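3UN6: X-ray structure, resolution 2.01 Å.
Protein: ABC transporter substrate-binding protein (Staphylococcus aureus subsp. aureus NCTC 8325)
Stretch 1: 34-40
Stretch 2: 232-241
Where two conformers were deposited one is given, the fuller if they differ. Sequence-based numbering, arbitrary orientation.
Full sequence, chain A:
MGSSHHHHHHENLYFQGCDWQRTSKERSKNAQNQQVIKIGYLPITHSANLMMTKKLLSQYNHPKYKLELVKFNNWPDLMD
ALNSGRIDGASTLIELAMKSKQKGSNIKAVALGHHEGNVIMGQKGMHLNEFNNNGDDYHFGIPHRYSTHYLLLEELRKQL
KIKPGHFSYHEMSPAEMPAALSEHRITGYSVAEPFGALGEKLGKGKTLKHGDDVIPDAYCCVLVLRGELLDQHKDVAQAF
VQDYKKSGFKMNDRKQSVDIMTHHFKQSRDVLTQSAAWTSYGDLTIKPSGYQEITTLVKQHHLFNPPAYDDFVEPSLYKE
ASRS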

# COMPACT_ATOMS: atom_id res chain seq x y z
N GLN A 34 -23.93 0.60 18.68
CA GLN A 34 -23.66 1.33 17.39
C GLN A 34 -22.81 0.52 16.39
O GLN A 34 -21.89 -0.20 16.78
N GLN A 35 -23.14 0.67 15.10
CA GLN A 35 -22.52 -0.04 13.97
C GLN A 35 -20.99 -0.18 14.01
O GLN A 35 -20.26 0.81 14.10
N VAL A 36 -20.52 -1.42 13.90
CA VAL A 36 -19.10 -1.73 13.92
C VAL A 36 -18.59 -1.91 12.49
O VAL A 36 -19.17 -2.67 11.72
N ILE A 37 -17.55 -1.17 12.14
CA ILE A 37 -16.92 -1.31 10.84
C ILE A 37 -15.59 -1.97 11.10
O ILE A 37 -14.79 -1.46 11.89
N LYS A 38 -15.37 -3.12 10.47
CA LYS A 38 -14.10 -3.86 10.59
C LYS A 38 -13.27 -3.63 9.34
O LYS A 38 -13.70 -3.97 8.22
N ILE A 39 -12.06 -3.11 9.51
CA ILE A 39 -11.21 -2.81 8.37
C ILE A 39 -9.90 -3.50 8.52
O ILE A 39 -9.23 -3.41 9.58
N GLY A 40 -9.50 -4.19 7.46
CA GLY A 40 -8.25 -4.94 7.44
C GLY A 40 -7.03 -4.19 6.95
O GLY A 40 -7.12 -3.32 6.08
N GLN A 232 -26.05 0.19 1.89
CA GLN A 232 -26.90 -0.00 3.06
C GLN A 232 -26.59 0.80 4.33
O GLN A 232 -27.48 0.98 5.17
N HIS A 233 -25.36 1.27 4.48
CA HIS A 233 -24.99 2.07 5.66
C HIS A 233 -24.29 3.34 5.20
O HIS A 233 -23.22 3.68 5.71
N LYS A 234 -24.90 4.05 4.26
CA LYS A 234 -24.23 5.20 3.65
C LYS A 234 -23.86 6.31 4.64
O LYS A 234 -22.81 6.90 4.49
N ASP A 235 -24.72 6.56 5.62
CA ASP A 235 -24.43 7.58 6.63
C ASP A 235 -23.17 7.19 7.42
O ASP A 235 -22.32 8.02 7.69
N VAL A 236 -23.07 5.92 7.78
CA VAL A 236 -21.93 5.41 8.53
C VAL A 236 -20.68 5.42 7.64
O VAL A 236 -19.60 5.81 8.09
N ALA A 237 -20.84 5.03 6.38
CA ALA A 237 -19.74 5.01 5.41
C ALA A 237 -19.22 6.43 5.21
O ALA A 237 -18.03 6.66 5.21
N GLN A 238 -20.14 7.38 5.06
CA GLN A 238 -19.75 8.77 4.88
C GLN A 238 -19.03 9.32 6.12
O GLN A 238 -18.06 10.01 5.99
N ALA A 239 -19.53 9.01 7.31
CA ALA A 239 -18.89 9.48 8.56
C ALA A 239 -17.46 8.91 8.63
O ALA A 239 -16.50 9.63 8.91
N PHE A 240 -17.32 7.64 8.32
CA PHE A 240 -15.99 7.01 8.34
C PHE A 240 -14.99 7.65 7.34
O PHE A 240 -13.87 8.02 7.72
N VAL A 241 -15.40 7.84 6.09
CA VAL A 241 -14.54 8.45 5.08
C VAL A 241 -14.19 9.90 5.45
O VAL A 241 -13.11 10.39 5.16

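Strand 36-40 packs against helix 234-241, with Gln35 and His233 just before them also in contact. Touching residues are at least 198 positions apart in the chain. The axes come within 10.5 Å, and their N-to-C directions differ by 54°. About 304 Å² of surface is buried, both sides summed.

Apolar packing makes up most of the contact. Strand alternation sends Ile37 and Ile39 toward the helix, while Val36 points away. On the helix, Val236 and Phe240 are four residues apart, so about one turn separates them and both point toward the strand. Ile37 has chi1 m and chi2 t. Ile37 CD1 touches both helix residues, lying 3.4 Å from Val236 CG1 and 3.9 Å from Phe240 CB. Val236 is in the t rotamer. Phe240 also has chi1 t, with chi2 at 56°, and its ring reaches along the strand to Ile39. There Phe240 CZ lies 4.1 Å from Ile39 CG1. Ile39 is m at both chi1 and chi2. Ala239 points toward the strand too, but Ala239 CB is 7.1 Å from Ile37 CD1, too far to touch it.

Gln35, just before the strand, brings in the polar part. Its CA-to-CB bond points toward the helix, with chi1 t and chi2 p. The aliphatic part packs on the helix, with Gln35 CG 4.0 Å from Val236 CG1. The amide extends over one face of the His233 ring, where Gln35 NE2 is 3.3 Å from His233 NE2. The geometry does not settle the nature of this polar approach. His233 has chi1 m and sits at the N-cap position of the helix.

Within the helix, Val236 N makes a weak hydrogen bond to Asp235 OD1 at 2.7 Å. The backbone bond from Phe240 N to Val236 O, 2.9 Å, links the two apolar helix residues.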

# COMPACT_ATOMS: atom_id res chain seq x y z
CB GLN A 34 -23.02 2.70 17.67
CG GLN A 34 -21.69 2.64 18.36
CD GLN A 34 -21.27 3.95 19.00
OE1 GLN A 34 -20.11 4.32 18.96
NE2 GLN A 34 -22.23 4.67 19.58
CB GLN A 35 -22.91 0.69 12.67
CG GLN A 35 -22.46 0.05 11.37
CD GLN A 35 -23.27 -1.16 10.98
OE1 GLN A 35 -24.13 -1.63 11.73
NE2 GLN A 35 -23.00 -1.68 9.79
CB VAL A 36 -18.82 -3.05 14.69
CG1 VAL A 36 -17.32 -3.37 14.68
CG2 VAL A 36 -19.35 -2.96 16.12
CB ILE A 37 -16.66 0.06 10.15
CG1 ILE A 37 -17.96 0.86 10.06
CG2 ILE A 37 -16.07 -0.14 8.78
CD1 ILE A 37 -17.79 2.24 9.47
CB LYS A 38 -14.34 -5.37 10.68
CG LYS A 38 -14.85 -5.93 11.97
CD LYS A 38 -14.75 -7.49 11.86
CE LYS A 38 -14.96 -8.25 13.16
NZ LYS A 38 -16.37 -8.33 13.61
CB ILE A 39 -10.92 -1.29 8.23
CG1 ILE A 39 -12.21 -0.47 8.14
CG2 ILE A 39 -10.02 -1.03 7.02
CD1 ILE A 39 -13.04 -0.65 6.88
CB GLN A 232 -26.94 -1.51 3.35
CG GLN A 232 -27.38 -2.33 2.10
CD GLN A 232 -27.23 -3.84 2.24
OE1 GLN A 232 -26.81 -4.35 3.29
NE2 GLN A 232 -27.58 -4.57 1.17
CB HIS A 233 -24.05 1.27 6.58
CG HIS A 233 -24.58 -0.07 6.96
ND1 HIS A 233 -24.25 -1.22 6.26
CD2 HIS A 233 -25.44 -0.46 7.93
CE1 HIS A 233 -24.87 -2.25 6.81
NE2 HIS A 233 -25.59 -1.82 7.82
CB LYS A 234 -24.98 5.75 2.45
CG LYS A 234 -26.31 6.33 2.74
CD LYS A 234 -27.10 6.58 1.45
CE LYS A 234 -27.44 5.28 0.71
NZ LYS A 234 -28.47 5.49 -0.33
CB ASP A 235 -25.62 7.79 7.57
CG ASP A 235 -26.04 6.51 8.31
OD1 ASP A 235 -25.72 5.40 7.83
OD2 ASP A 235 -26.69 6.63 9.37
CB VAL A 236 -22.24 4.02 9.11
CG1 VAL A 236 -21.02 3.39 9.71
CG2 VAL A 236 -23.37 4.15 10.16
CB ALA A 237 -20.21 4.43 4.09
CB GLN A 238 -20.98 9.64 4.56
CG GLN A 238 -20.64 11.10 4.27
CD GLN A 238 -19.82 11.26 2.99
OE1 GLN A 238 -20.32 11.00 1.88
NE2 GLN A 238 -18.57 11.71 3.13
CB ALA A 239 -19.70 9.06 9.79
CB PHE A 240 -16.14 5.49 8.13
CG PHE A 240 -14.86 4.80 7.92
CD1 PHE A 240 -13.84 4.91 8.85
CD2 PHE A 240 -14.65 4.04 6.78
CE1 PHE A 240 -12.63 4.29 8.67
CE2 PHE A 240 -13.45 3.41 6.59
CZ PHE A 240 -12.42 3.54 7.55
CB VAL A 241 -15.20 8.42 3.69
CG1 VAL A 241 -14.45 9.32 2.71
CG2 VAL A 241 -15.27 7.00 3.20